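PDB 3SIG: poly(ADP-ribose) glycohydrolase from Thermomonospora curvata, which hydrolyses poly(ADP-ribose), probably by cleaving the ribose-ribose glycosidic bonds between its ADP-ribose units. Local coordinates for residues 44-53 with 201-210; 93-101 with 125-136. All coordinates share one frame; numbering follows the deposited sequence.

Interaction 1 (44-53 with 201-210)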
loop_
_atom_site.group_PDB
_atom_site.type_symbol
_atom_site.label_atom_id
_atom_site.label_comp_id
_atom_site.label_asym_id
_atom_site.label_seq_id
_atom_site.Cartn_x
_atom_site.Cartn_y
_atom_site.Cartn_z
ATOM N N TYR A 44 2.781 13.240 5.364
ATOM C CA TYR A 44 4.206 13.556 5.478
ATOM C C TYR A 44 4.713 14.172 4.194
ATOM O O TYR A 44 4.621 13.550 3.129
ATOM C CB TYR A 44 4.993 12.273 5.690
ATOM C CG TYR A 44 4.938 11.829 7.093
ATOM C CD1 TYR A 44 5.833 12.342 8.012
ATOM C CD2 TYR A 44 4.052 10.857 7.514
ATOM C CE1 TYR A 44 5.797 11.959 9.316
ATOM C CE2 TYR A 44 4.001 10.450 8.825
ATOM C CZ TYR A 44 4.888 11.020 9.725
ATOM O OH TYR A 44 4.884 10.660 11.044
ATOM N N ARG A 45 5.238 15.393 4.291
ATOM C CA ARG A 45 5.908 16.036 3.168
ATOM C C ARG A 45 7.290 15.422 2.979
ATOM O O ARG A 45 7.877 14.885 3.908
ATOM C CB ARG A 45 5.984 17.552 3.396
ATOM C CG ARG A 45 4.621 18.173 3.407
ATOM C CD ARG A 45 4.636 19.711 3.399
ATOM N NE ARG A 45 3.263 20.152 3.229
ATOM C CZ ARG A 45 2.430 20.380 4.234
ATOM N NH1 ARG A 45 2.856 20.246 5.484
ATOM N NH2 ARG A 45 1.184 20.763 3.991
ATOM N N PRO A 46 7.848 15.582 1.770
ATOM C CA PRO A 46 9.127 14.955 1.454
ATOM C C PRO A 46 10.216 15.268 2.459
ATOM O O PRO A 46 10.973 14.373 2.827
ATOM C CB PRO A 46 9.430 15.515 0.065
ATOM C CG PRO A 46 8.118 15.660 -0.547
ATOM C CD PRO A 46 7.217 16.163 0.580
ATOM N N GLU A 47 10.272 16.517 2.928
ATOM C CA GLU A 47 11.362 16.940 3.785
ATOM C C GLU A 47 11.223 16.440 5.219
ATOM O O GLU A 47 12.214 16.249 5.907
ATOM C CB GLU A 47 11.505 18.468 3.743
ATOM C CG GLU A 47 10.435 19.224 4.459
ATOM C CD GLU A 47 9.193 19.468 3.618
ATOM O OE1 GLU A 47 9.112 18.927 2.495
ATOM O OE2 GLU A 47 8.334 20.260 4.060
ATOM N N LYS A 48 9.998 16.153 5.654
ATOM C CA LYS A 48 9.818 15.575 6.967
ATOM C C LYS A 48 10.312 14.119 6.974
ATOM O O LYS A 48 10.971 13.663 7.909
ATOM C CB LYS A 48 8.344 15.631 7.357
ATOM C CG LYS A 48 8.026 15.031 8.705
ATOM C CD LYS A 48 8.843 15.620 9.855
ATOM C CE LYS A 48 8.475 14.954 11.196
ATOM N NZ LYS A 48 9.272 15.490 12.356
ATOM N N LEU A 49 10.025 13.394 5.891
ATOM C CA LEU A 49 10.525 12.035 5.739
ATOM C C LEU A 49 12.068 12.025 5.646
ATOM O O LEU A 49 12.733 11.139 6.174
ATOM C CB LEU A 49 9.893 11.391 4.488
ATOM C CG LEU A 49 8.380 11.235 4.562
ATOM C CD1 LEU A 49 7.813 11.182 3.185
ATOM C CD2 LEU A 49 8.020 10.041 5.418
ATOM N N ALA A 50 12.628 13.029 4.970
ATOM C CA ALA A 50 14.081 13.160 4.895
ATOM C C ALA A 50 14.675 13.341 6.292
ATOM O O ALA A 50 15.718 12.780 6.606
ATOM C CB ALA A 50 14.479 14.324 3.970
ATOM N N VAL A 51 14.001 14.114 7.144
ATOM C CA VAL A 51 14.445 14.226 8.522
ATOM C C VAL A 51 14.426 12.883 9.255
ATOM O O VAL A 51 15.392 12.569 9.948
ATOM C CB VAL A 51 13.636 15.294 9.277
ATOM C CG1 VAL A 51 13.881 15.203 10.775
ATOM C CG2 VAL A 51 14.026 16.672 8.753
ATOM N N LEU A 52 13.386 12.068 9.037
ATOM C CA LEU A 52 13.345 10.723 9.639
ATOM C C LEU A 52 14.559 9.875 9.223
ATOM O O LEU A 52 15.162 9.143 10.027
ATOM C CB LEU A 52 12.053 9.995 9.265
ATOM C CG LEU A 52 10.744 10.651 9.703
ATOM C CD1 LEU A 52 9.517 9.847 9.242
ATOM C CD2 LEU A 52 10.694 10.859 11.226
ATOM N N LEU A 53 14.971 10.011 7.969
ATOM C CA LEU A 53 16.103 9.238 7.460
ATOM C C LEU A 53 17.459 9.636 8.043
ATOM O O LEU A 53 18.410 8.876 7.987
ATOM C CB LEU A 53 16.173 9.333 5.935
ATOM C CG LEU A 53 15.157 8.455 5.222
ATOM C CD1 LEU A 53 15.183 8.825 3.765
ATOM C CD2 LEU A 53 15.486 6.980 5.422
ATOM N N ALA A 201 13.030 4.495 0.583
ATOM C CA ALA A 201 13.679 4.704 1.855
ATOM C C ALA A 201 12.756 5.471 2.801
ATOM O O ALA A 201 12.716 5.211 4.013
ATOM C CB ALA A 201 14.961 5.451 1.682
ATOM N N LYS A 202 12.037 6.450 2.258
ATOM C CA LYS A 202 11.103 7.246 3.049
ATOM C C LYS A 202 9.886 6.447 3.512
ATOM O O LYS A 202 9.393 6.624 4.639
ATOM C CB LYS A 202 10.726 8.528 2.263
ATOM C CG LYS A 202 11.860 9.472 2.146
ATOM C CD LYS A 202 11.555 10.684 1.278
ATOM C CE LYS A 202 12.702 11.679 1.324
ATOM N NZ LYS A 202 12.410 12.896 0.519
ATOM N N VAL A 203 9.392 5.560 2.667
ATOM C CA VAL A 203 8.337 4.646 3.084
ATOM C C VAL A 203 8.796 3.803 4.287
ATOM O O VAL A 203 8.056 3.668 5.289
ATOM C CB VAL A 203 7.969 3.695 1.909
ATOM C CG1 VAL A 203 7.099 2.549 2.390
ATOM C CG2 VAL A 203 7.252 4.469 0.802
ATOM N N LEU A 204 9.989 3.220 4.197
ATOM C CA LEU A 204 10.511 2.407 5.282
ATOM C C LEU A 204 10.752 3.252 6.518
ATOM O O LEU A 204 10.495 2.800 7.652
ATOM C CB LEU A 204 11.790 1.689 4.859
ATOM C CG LEU A 204 11.677 0.648 3.755
ATOM C CD1 LEU A 204 13.029 -0.002 3.485
ATOM C CD2 LEU A 204 10.702 -0.348 4.083
ATOM N N ALA A 205 11.235 4.473 6.343
ATOM C CA ALA A 205 11.451 5.335 7.495
ATOM C C ALA A 205 10.135 5.634 8.190
ATOM O O ALA A 205 10.109 5.670 9.433
ATOM C CB ALA A 205 12.152 6.630 7.088
ATOM N N ALA A 206 9.088 5.920 7.442
ATOM C CA ALA A 206 7.803 6.218 8.071
ATOM C C ALA A 206 7.278 5.008 8.809
ATOM O O ALA A 206 6.771 5.138 9.934
ATOM C CB ALA A 206 6.822 6.678 7.050
ATOM N N ALA A 207 7.423 3.824 8.229
ATOM C CA ALA A 207 6.951 2.588 8.883
ATOM C C ALA A 207 7.674 2.386 10.203
ATOM O O ALA A 207 7.058 2.092 11.245
ATOM C CB ALA A 207 7.175 1.392 7.988
ATOM N N ARG A 208 8.986 2.574 10.208
ATOM C CA ARG A 208 9.764 2.319 11.395
ATOM C C ARG A 208 9.476 3.394 12.449
ATOM O O ARG A 208 9.393 3.081 13.662
ATOM C CB ARG A 208 11.255 2.287 11.067
ATOM C CG ARG A 208 12.112 1.653 12.195
ATOM C CD ARG A 208 11.668 0.202 12.523
ATOM N NE ARG A 208 12.278 -0.333 13.745
ATOM C CZ ARG A 208 11.765 -0.199 14.973
ATOM N NH1 ARG A 208 10.620 0.458 15.168
ATOM N NH2 ARG A 208 12.402 -0.726 16.018
ATOM N N HIS A 209 9.342 4.644 12.029
ATOM C CA HIS A 209 9.036 5.776 12.909
ATOM C C HIS A 209 7.722 5.545 13.653
ATOM O O HIS A 209 7.581 5.968 14.805
ATOM C CB HIS A 209 8.940 7.064 12.074
ATOM C CG HIS A 209 8.579 8.296 12.848
ATOM N ND1 HIS A 209 9.400 8.849 13.808
ATOM C CD2 HIS A 209 7.509 9.116 12.746
ATOM C CE1 HIS A 209 8.828 9.937 14.293
ATOM N NE2 HIS A 209 7.680 10.120 13.668
ATOM N N HIS A 210 6.754 4.897 13.007
ATOM C CA HIS A 210 5.469 4.619 13.610
ATOM C C HIS A 210 5.456 3.277 14.308
ATOM O O HIS A 210 4.363 2.807 14.676
ATOM C CB HIS A 210 4.355 4.773 12.590
ATOM C CG HIS A 210 3.975 6.193 12.384
ATOM N ND1 HIS A 210 4.453 6.990 11.374
ATOM C CD2 HIS A 210 3.209 6.991 13.162
ATOM C CE1 HIS A 210 3.970 8.214 11.521
ATOM N NE2 HIS A 210 3.211 8.238 12.590
#
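Lys202 lies as a knob in a hole formed by Pro46, Leu49, Ala50 and Leu53, where two helices of the macrodomain fold, 46-53 and 201-209, cross. Their segment axes pass 8.9 Å apart with 70° between their directions, and both helices send a side chain, Leu49 and Val203, onto Leu147 of strand 147-157. The tight half of the contact pairs leucines with alanines and with the Lys202 methylenes. Leu49 lays CB against Lys202 CG at 3.6 Å and turns CD2 to Ala206 CB at 3.9 Å. Leu53 forks over the start of the other segment: CD1 meets Ala201 CB and Lys202 CG, while CD2 reaches Ala205 CB at 3.7 Å; Leu52 CB packs on the same Ala205 methyl. The short alanine side chains let the leucine branches come close to the backbone of helix 201-209. The extended Lys202 chain carries its methylenes past Leu49 and its ammonium to Pro46. There NZ bonds Pro46 O at 3.1 Å, lying 48° out of the carbonyl plane; that oxygen also takes the helical Ala50 N-H, and the lysine charge is met by a salt bridge to Asp145.

The other end is looser, with His209 exposed to solvent, although Tyr44 itself is buried. His209, with CG swung anti to its backbone N (chi1 178°), offers one ring face to Leu52, whose CD2 stands 3.6 Å from the ring centroid in a CH-pi contact. The Tyr44 and His210 rings meet only rim to rim at a steep mutual tilt, and His210 finds a true stack with Tyr149. His210 is further tied to its own helix: its ND1 bonds Ala206 O at 3.3 Å, and its backbone N reaches that oxygen from the opposite face of the carbonyl plane.

Interaction 2 (93-101 with 125-136). With AR6 ([(2R,3S,4R,5R)-5-(6-aminopurin-9-yl)-3,4-dihydroxy-oxolan-2-yl]methyl [hydroxy-[[(2R,3S,4R,5S)-3,4,5-trihydroxyoxolan-2-yl]methoxy]phosphoryl] hydrogen phosphate), chain B.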
loop_
_atom_site.group_PDB
_atom_site.type_symbol
_atom_site.label_atom_id
_atom_site.label_comp_id
_atom_site.label_asym_id
_atom_site.label_seq_id
_atom_site.Cartn_x
_atom_site.Cartn_y
_atom_site.Cartn_z
ATOM N N ASN A 93 0.522 0.682 0.093
ATOM C CA ASN A 93 -0.482 0.912 -0.930
ATOM C C ASN A 93 0.199 1.447 -2.167
ATOM O O ASN A 93 0.894 2.467 -2.096
ATOM C CB ASN A 93 -1.490 1.932 -0.377
ATOM C CG ASN A 93 -2.491 2.409 -1.417
ATOM O OD1 ASN A 93 -2.714 1.753 -2.420
ATOM N ND2 ASN A 93 -3.087 3.590 -1.186
ATOM N N PHE A 94 0.029 0.731 -3.292
ATOM C CA PHE A 94 0.655 1.105 -4.556
ATOM C C PHE A 94 -0.229 2.201 -5.158
ATOM O O PHE A 94 -1.103 1.992 -6.027
ATOM C CB PHE A 94 0.746 -0.088 -5.507
ATOM C CG PHE A 94 1.439 -1.316 -4.938
ATOM C CD1 PHE A 94 2.290 -1.278 -3.836
ATOM C CD2 PHE A 94 1.298 -2.537 -5.596
ATOM C CE1 PHE A 94 2.926 -2.421 -3.379
ATOM C CE2 PHE A 94 1.924 -3.694 -5.132
ATOM C CZ PHE A 94 2.728 -3.639 -4.021
ATOM N N ALA A 95 -0.007 3.411 -4.665
ATOM C CA ALA A 95 -0.991 4.468 -4.739
ATOM C C ALA A 95 -1.060 5.177 -6.058
ATOM O O ALA A 95 -0.039 5.380 -6.731
ATOM C CB ALA A 95 -0.652 5.470 -3.688
ATOM N N SER A 96 -2.264 5.649 -6.377
ATOM C CA SER A 96 -2.490 6.732 -7.313
ATOM C C SER A 96 -2.023 8.022 -6.661
ATOM O O SER A 96 -2.288 8.310 -5.496
ATOM C CB SER A 96 -3.969 6.851 -7.606
ATOM O OG SER A 96 -4.220 8.038 -8.379
ATOM N N ALA A 97 -1.359 8.868 -7.435
ATOM C CA ALA A 97 -1.007 10.207 -6.978
ATOM C C ALA A 97 -2.181 11.176 -7.018
ATOM O O ALA A 97 -2.119 12.247 -6.408
ATOM C CB ALA A 97 0.122 10.746 -7.847
ATOM N N GLU A 98 -3.227 10.800 -7.745
ATOM C CA GLU A 98 -4.289 11.737 -8.160
ATOM C C GLU A 98 -5.670 11.436 -7.583
ATOM O O GLU A 98 -6.479 12.348 -7.468
ATOM C CB GLU A 98 -4.418 11.711 -9.675
ATOM C CG GLU A 98 -3.158 12.151 -10.395
ATOM C CD GLU A 98 -3.263 12.098 -11.923
ATOM O OE1 GLU A 98 -4.031 11.267 -12.467
ATOM O OE2 GLU A 98 -2.555 12.889 -12.573
ATOM N N HIS A 99 -5.977 10.182 -7.253
ATOM C CA HIS A 99 -7.304 9.810 -6.775
ATOM C C HIS A 99 -7.219 8.845 -5.614
ATOM O O HIS A 99 -6.595 7.800 -5.726
ATOM C CB HIS A 99 -8.129 9.165 -7.892
ATOM C CG HIS A 99 -8.274 10.041 -9.097
ATOM N ND1 HIS A 99 -7.550 9.842 -10.252
ATOM C CD2 HIS A 99 -9.009 11.157 -9.299
ATOM C CE1 HIS A 99 -7.861 10.778 -11.131
ATOM N NE2 HIS A 99 -8.737 11.593 -10.574
ATOM N N PRO A 100 -7.874 9.183 -4.499
ATOM C CA PRO A 100 -7.811 8.304 -3.318
ATOM C C PRO A 100 -8.557 6.998 -3.563
ATOM O O PRO A 100 -9.754 7.033 -3.887
ATOM C CB PRO A 100 -8.483 9.157 -2.221
ATOM C CG PRO A 100 -9.396 10.107 -2.985
ATOM C CD PRO A 100 -8.640 10.418 -4.230
ATOM N N GLY A 101 -7.889 5.865 -3.430
ATOM C CA GLY A 101 -8.499 4.584 -3.792
ATOM C C GLY A 101 -8.481 4.332 -5.301
ATOM O O GLY A 101 -9.099 3.364 -5.787
ATOM N N LEU A 125 -7.845 8.190 3.095
ATOM C CA LEU A 125 -7.219 8.914 1.981
ATOM C C LEU A 125 -8.062 10.091 1.509
ATOM O O LEU A 125 -7.517 11.153 1.163
ATOM C CB LEU A 125 -6.915 7.989 0.830
ATOM C CG LEU A 125 -6.059 6.789 1.157
ATOM C CD1 LEU A 125 -5.771 5.962 -0.120
ATOM C CD2 LEU A 125 -4.766 7.247 1.826
ATOM N N ARG A 126 -9.378 9.942 1.522
ATOM C CA ARG A 126 -10.233 11.008 1.011
ATOM C C ARG A 126 -10.153 12.230 1.916
ATOM O O ARG A 126 -10.496 13.333 1.468
ATOM C CB ARG A 126 -11.683 10.542 0.863
ATOM C CG ARG A 126 -12.432 10.585 2.184
ATOM C CD ARG A 126 -13.160 9.372 2.576
ATOM N NE ARG A 126 -14.472 9.256 1.987
ATOM C CZ ARG A 126 -15.587 8.918 2.642
ATOM N NH1 ARG A 126 -15.612 8.693 3.952
ATOM N NH2 ARG A 126 -16.703 8.819 1.961
ATOM N N ALA A 127 -9.680 12.056 3.149
ATOM C CA ALA A 127 -9.517 13.137 4.101
ATOM C C ALA A 127 -8.202 13.908 3.958
ATOM O O ALA A 127 -7.910 14.822 4.755
ATOM C CB ALA A 127 -9.645 12.599 5.505
ATOM N N VAL A 128 -7.394 13.558 2.956
ATOM C CA VAL A 128 -6.147 14.256 2.729
ATOM C C VAL A 128 -6.092 14.896 1.343
ATOM O O VAL A 128 -5.254 14.556 0.512
ATOM C CB VAL A 128 -4.933 13.334 2.931
ATOM C CG1 VAL A 128 -3.659 14.153 3.049
ATOM C CG2 VAL A 128 -5.130 12.426 4.178
ATOM N N PRO A 129 -7.002 15.831 1.082
ATOM C CA PRO A 129 -7.052 16.430 -0.251
ATOM C C PRO A 129 -5.766 17.133 -0.634
ATOM O O PRO A 129 -5.475 17.279 -1.824
ATOM C CB PRO A 129 -8.199 17.436 -0.139
ATOM C CG PRO A 129 -8.359 17.688 1.334
ATOM C CD PRO A 129 -8.019 16.410 1.987
ATOM N N GLN A 130 -4.971 17.591 0.336
ATOM C CA GLN A 130 -3.722 18.284 0.029
ATOM C C GLN A 130 -2.780 17.403 -0.789
ATOM O O GLN A 130 -2.031 17.889 -1.621
ATOM C CB GLN A 130 -2.953 18.726 1.295
ATOM C CG GLN A 130 -3.516 19.944 2.020
ATOM C CD GLN A 130 -2.502 20.530 3.005
ATOM O OE1 GLN A 130 -1.451 19.938 3.252
ATOM N NE2 GLN A 130 -2.807 21.698 3.555
ATOM N N PHE A 131 -2.749 16.109 -0.492
ATOM C CA PHE A 131 -1.868 15.169 -1.214
ATOM C C PHE A 131 -2.213 15.127 -2.699
ATOM O O PHE A 131 -1.351 15.253 -3.586
ATOM C CB PHE A 131 -1.987 13.802 -0.551
ATOM C CG PHE A 131 -1.283 12.667 -1.273
ATOM C CD1 PHE A 131 -0.041 12.215 -0.848
ATOM C CD2 PHE A 131 -1.914 11.983 -2.297
ATOM C CE1 PHE A 131 0.550 11.115 -1.453
ATOM C CE2 PHE A 131 -1.328 10.873 -2.907
ATOM C CZ PHE A 131 -0.098 10.435 -2.463
ATOM N N TYR A 132 -3.488 14.940 -2.957
ATOM C CA TYR A 132 -4.001 14.830 -4.315
ATOM C C TYR A 132 -3.920 16.144 -5.062
ATOM O O TYR A 132 -3.503 16.181 -6.213
ATOM C CB TYR A 132 -5.421 14.214 -4.282
ATOM C CG TYR A 132 -5.346 12.859 -3.642
ATOM C CD1 TYR A 132 -4.856 11.772 -4.363
ATOM C CD2 TYR A 132 -5.689 12.652 -2.317
ATOM C CE1 TYR A 132 -4.696 10.528 -3.763
ATOM C CE2 TYR A 132 -5.534 11.430 -1.716
ATOM C CZ TYR A 132 -5.054 10.351 -2.449
ATOM O OH TYR A 132 -4.886 9.115 -1.832
ATOM N N ALA A 133 -4.239 17.234 -4.377
ATOM C CA ALA A 133 -4.120 18.556 -5.007
ATOM C C ALA A 133 -2.680 18.870 -5.417
ATOM O O ALA A 133 -2.435 19.410 -6.500
ATOM C CB ALA A 133 -4.655 19.648 -4.090
ATOM N N PHE A 134 -1.724 18.529 -4.560
ATOM C CA PHE A 134 -0.326 18.751 -4.901
ATOM C C PHE A 134 0.015 18.082 -6.216
ATOM O O PHE A 134 0.635 18.676 -7.091
ATOM C CB PHE A 134 0.607 18.230 -3.808
ATOM C CG PHE A 134 2.052 18.427 -4.144
ATOM C CD1 PHE A 134 2.734 17.460 -4.856
ATOM C CD2 PHE A 134 2.710 19.609 -3.828
ATOM C CE1 PHE A 134 4.057 17.650 -5.208
ATOM C CE2 PHE A 134 4.031 19.790 -4.180
ATOM C CZ PHE A 134 4.694 18.804 -4.868
ATOM N N HIS A 135 -0.340 16.818 -6.363
ATOM C CA HIS A 135 0.021 16.108 -7.583
ATOM C C HIS A 135 -0.741 16.592 -8.805
ATOM O O HIS A 135 -0.174 16.696 -9.898
ATOM C CB HIS A 135 -0.097 14.592 -7.411
ATOM C CG HIS A 135 0.876 14.047 -6.419
ATOM N ND1 HIS A 135 0.493 13.321 -5.309
ATOM C CD2 HIS A 135 2.217 14.171 -6.338
ATOM C CE1 HIS A 135 1.563 13.025 -4.592
ATOM N NE2 HIS A 135 2.620 13.536 -5.193
ATOM N N HIS A 136 -2.006 16.961 -8.629
ATOM C CA HIS A 136 -2.766 17.480 -9.744
ATOM C C HIS A 136 -2.137 18.736 -10.292
ATOM O O HIS A 136 -2.094 18.934 -11.515
ATOM C CB HIS A 136 -4.200 17.770 -9.333
ATOM C CG HIS A 136 -5.084 16.581 -9.473
ATOM N ND1 HIS A 136 -5.312 15.693 -8.445
ATOM C CD2 HIS A 136 -5.737 16.086 -10.553
ATOM C CE1 HIS A 136 -6.108 14.732 -8.869
ATOM N NE2 HIS A 136 -6.382 14.945 -10.145
HETATM N N1 AR6 B . -1.562 -7.864 -3.986
HETATM C C2 AR6 B . -0.272 -8.021 -4.269
HETATM N N3 AR6 B . 0.317 -7.779 -5.475
HETATM C C4 AR6 B . -0.544 -7.322 -6.413
HETATM C C5 AR6 B . -1.947 -7.127 -6.156
HETATM C C6 AR6 B . -2.388 -7.418 -4.891
HETATM N N6 AR6 B . -3.741 -7.273 -4.584
HETATM N N7 AR6 B . -2.506 -6.616 -7.381
HETATM C C8 AR6 B . -1.542 -6.570 -8.238
HETATM N N9 AR6 B . -0.335 -6.975 -7.750
HETATM P PA AR6 B . -0.402 -2.208 -9.426
HETATM P PB AR6 B . 1.268 0.247 -9.666
HETATM C "C1'" AR6 B . 0.994 -7.051 -8.350
HETATM O O1A AR6 B . -0.450 -2.287 -10.910
HETATM O O1B AR6 B . 2.015 0.934 -8.540
HETATM C C1D AR6 B . -3.878 1.736 -9.448
HETATM O O1D AR6 B . -4.924 2.064 -10.318
HETATM C "C2'" AR6 B . 0.982 -7.222 -9.854
HETATM O "O2'" AR6 B . 2.061 -8.022 -10.251
HETATM O O2A AR6 B . -1.709 -2.173 -8.676
HETATM O O2B AR6 B . 2.051 -0.258 -10.831
HETATM C C2D AR6 B . -3.584 2.933 -8.631
HETATM O O2D AR6 B . -4.661 3.588 -8.056
HETATM C "C3'" AR6 B . 1.180 -5.829 -10.328
HETATM O "O3'" AR6 B . 1.823 -5.768 -11.559
HETATM O O3A AR6 B . 0.517 -0.986 -8.989
HETATM C C3D AR6 B . -2.531 3.645 -9.368
HETATM O O3D AR6 B . -3.235 4.499 -10.231
HETATM C "C4'" AR6 B . 2.004 -5.173 -9.258
HETATM O "O4'" AR6 B . 1.773 -5.913 -8.080
HETATM C C4D AR6 B . -1.826 2.543 -10.076
HETATM O O4D AR6 B . -2.721 1.448 -10.205
HETATM C "C5'" AR6 B . 1.734 -3.692 -9.025
HETATM O "O5'" AR6 B . 0.356 -3.471 -8.771
HETATM C C5D AR6 B . -0.538 2.095 -9.387
HETATM O O5D AR6 B . 0.111 1.162 -10.231
HETATM O O HOH W 1 -3.885 7.214 -3.355
#
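The Tyr132 ring is sandwiched between Pro100, whose CD sits 3.8 Å from the ring centroid in a CH-pi contact, and Phe131, whose CD2 lies over the centre of the opposite face; Glu98 N and a water lie at its edge. Ala97 CB stands over one face of the His135 ring, and His136 turns its edge toward the face of His99, centroids 5.6 Å apart. Tyr132 OH donates to the water at 2.6 Å, which in turn donates a hydrogen bond to Ser96 O at 2.9 Å. His135 ND1 makes a weak, bent bond to Ala97 O (3.0 Å), its NE2 being held by Ser144. Ser96 OG, swung beside the carbonyl carbon (chi1 172°), accepts from Glu98 N, an ST turn, and also from His99 N, which completes an ST motif. Replacing Tyr132 by an alanine would probably leave the water without its donor and open a gap between Pro100 and Phe131. Ser96 CB touches ADP-ribose O2D at 3.4 Å, and Glu112, which binds the ligand, also takes Ser96 N and Gly101 N. Ser96 OG and Glu112 thus hold backbone N-H groups while water and His135 serve carbonyls, consistent with a loop held in shape beside the terminal ribose.

The centres of interactions 1 and 2 lie about 18 Å apart, and strand 147-157 runs between them: Leu49 and Val203 touch its Leu147, whereas Leu125 and Phe131 touch the next residue, Ile148, as expected for helices on opposite faces of the macrodomain sheet. The loop before that strand serves both, with Asp145 pairing with Lys202, Ser144 with His135, and His146 touching Pro46 and Phe131. At the surface Arg45 NH2 and Gln130 OE1 come within 2.9 Å. Interaction 2 alone borders ADP-ribose, through Phe94, Ala95 and Ser96; interaction 1 joins two helices behind the sheet, away from the pocket.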